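Long-range contact in prophage pi2 protein 01, integrase (PDB 3LYS), which probably binds DNA as the helical core-binding domain of a phage-type integrase, part of a longer protein that probably recombines DNA: residues Ile4-Ser9 and Met43-Ser49. The protein carries 1 engineered substitution. Numbering follows the deposited sequence.
Sequences IKQEIS and MPNVLIS
E7 and L47 face each other as a single antiparallel beta bridge, a non-hydrogen-bonded pair, in the otherwise all-helical SAM-like core-binding domain of this phage integrase. Two backbone hydrogen bonds flank the pair, from I48 N to Q6 O at 2.9 Å and from I8 N to V46 O at 2.8 Å. Both are nearly straight and tie the lead-in to helix 8-19, with E7 as its N-cap residue, to the loop between helices 26-42 and 53-64.

The tightly packed face is made by I4, I8, M43, V46 and I48. I8 lies at its centre: CG1 anti to the backbone N (chi1 175°), together with chi2 of 70°, puts CD1 3.6 Å from I48 CD1, while the CG2 branch meets V46 CB and the selenomethionine methyl of M43. I48 turns its CG2 branch to I4, the two side chains crossing at about a right angle. L86 and I83 of helix 69-88 touch this face, as does I51.

The solvent side is looser. K5 bends its chain past S49, and the E7 carboxylate runs beside the N45 amide with the planes 82° apart and no hydrogen bond, E7 OE1 lying 3.7 Å from N45 OD1.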
# COMPACT_ATOMS: atom_id res chain seq x y z
N ILE A 4 -10.38 -10.00 -8.32
CA ILE A 4 -9.90 -9.66 -6.96
C ILE A 4 -10.85 -8.74 -6.20
O ILE A 4 -10.82 -7.51 -6.35
CB ILE A 4 -8.48 -8.99 -6.96
CG1 ILE A 4 -8.04 -8.65 -5.53
CG2 ILE A 4 -8.52 -7.71 -7.79
CD1 ILE A 4 -7.83 -9.84 -4.61
N LYS A 5 -11.69 -9.35 -5.37
CA LYS A 5 -12.66 -8.61 -4.56
C LYS A 5 -12.28 -8.72 -3.09
O LYS A 5 -12.43 -9.78 -2.48
CB LYS A 5 -14.08 -9.15 -4.79
CG LYS A 5 -14.78 -8.59 -6.03
CD LYS A 5 -15.01 -7.08 -5.90
CE LYS A 5 -15.84 -6.52 -7.06
NZ LYS A 5 -17.20 -7.13 -7.12
N GLN A 6 -11.78 -7.63 -2.53
CA GLN A 6 -11.38 -7.63 -1.13
C GLN A 6 -10.94 -6.21 -0.73
O GLN A 6 -10.73 -5.35 -1.59
CB GLN A 6 -10.23 -8.63 -0.94
CG GLN A 6 -9.93 -8.99 0.49
CD GLN A 6 -8.57 -9.62 0.62
OE1 GLN A 6 -8.01 -10.11 -0.36
NE2 GLN A 6 -8.02 -9.60 1.83
N GLU A 7 -10.82 -5.95 0.57
CA GLU A 7 -10.40 -4.62 1.02
C GLU A 7 -8.91 -4.50 0.90
O GLU A 7 -8.19 -5.42 1.22
CB GLU A 7 -10.77 -4.39 2.47
CG GLU A 7 -12.23 -4.60 2.75
CD GLU A 7 -12.61 -4.10 4.13
OE1 GLU A 7 -13.75 -4.42 4.55
OE2 GLU A 7 -11.78 -3.40 4.78
N ILE A 8 -8.44 -3.35 0.45
CA ILE A 8 -7.01 -3.14 0.32
C ILE A 8 -6.31 -3.44 1.64
O ILE A 8 -5.30 -4.15 1.66
CB ILE A 8 -6.72 -1.69 -0.08
CG1 ILE A 8 -5.21 -1.44 -0.09
CG2 ILE A 8 -7.42 -0.74 0.87
CD1 ILE A 8 -4.50 -2.14 -1.21
N SER A 9 -6.83 -2.91 2.74
CA SER A 9 -6.22 -3.12 4.05
C SER A 9 -6.13 -4.60 4.39
O SER A 9 -5.05 -5.12 4.68
CB SER A 9 -7.00 -2.38 5.15
OG SER A 9 -8.41 -2.61 5.06
N MSE A 43 -7.31 4.46 4.18
CA MSE A 43 -8.12 3.72 3.23
C MSE A 43 -8.96 2.69 3.93
O MSE A 43 -8.63 1.51 3.95
CB MSE A 43 -7.24 3.02 2.20
CG MSE A 43 -6.59 3.96 1.22
SE MSE A 43 -5.53 2.99 -0.05
CE MSE A 43 -6.94 2.22 -1.11
N PRO A 44 -10.08 3.12 4.52
CA PRO A 44 -10.98 2.22 5.24
C PRO A 44 -11.55 1.09 4.39
O PRO A 44 -10.82 0.19 3.96
CB PRO A 44 -12.06 3.16 5.75
CG PRO A 44 -12.15 4.16 4.65
CD PRO A 44 -10.68 4.46 4.40
N ASN A 45 -12.85 1.12 4.15
CA ASN A 45 -13.48 0.05 3.38
C ASN A 45 -13.15 0.07 1.90
O ASN A 45 -13.92 -0.41 1.07
CB ASN A 45 -14.98 0.09 3.60
CG ASN A 45 -15.35 -0.08 5.05
OD1 ASN A 45 -15.09 -1.12 5.64
ND2 ASN A 45 -15.95 0.94 5.64
N VAL A 46 -11.99 0.61 1.56
CA VAL A 46 -11.56 0.70 0.17
C VAL A 46 -11.29 -0.68 -0.45
O VAL A 46 -10.45 -1.44 0.04
CB VAL A 46 -10.30 1.56 0.05
CG1 VAL A 46 -10.08 1.97 -1.39
CG2 VAL A 46 -10.41 2.77 0.96
N LEU A 47 -12.03 -1.02 -1.51
CA LEU A 47 -11.83 -2.30 -2.19
C LEU A 47 -10.75 -2.19 -3.24
O LEU A 47 -10.72 -1.26 -4.04
CB LEU A 47 -13.11 -2.77 -2.87
CG LEU A 47 -13.91 -3.80 -2.10
CD1 LEU A 47 -14.36 -3.21 -0.78
CD2 LEU A 47 -15.09 -4.24 -2.93
N ILE A 48 -9.86 -3.17 -3.23
CA ILE A 48 -8.75 -3.21 -4.15
C ILE A 48 -9.20 -2.97 -5.61
O ILE A 48 -8.48 -2.33 -6.40
CB ILE A 48 -8.04 -4.56 -4.01
CG1 ILE A 48 -6.75 -4.58 -4.82
CG2 ILE A 48 -8.99 -5.67 -4.42
CD1 ILE A 48 -5.64 -3.80 -4.17
N SER A 49 -10.39 -3.44 -5.96
CA SER A 49 -10.92 -3.30 -7.32
C SER A 49 -11.53 -1.93 -7.60
O SER A 49 -11.96 -1.67 -8.72
CB SER A 49 -11.98 -4.36 -7.58
OG SER A 49 -13.08 -4.17 -6.72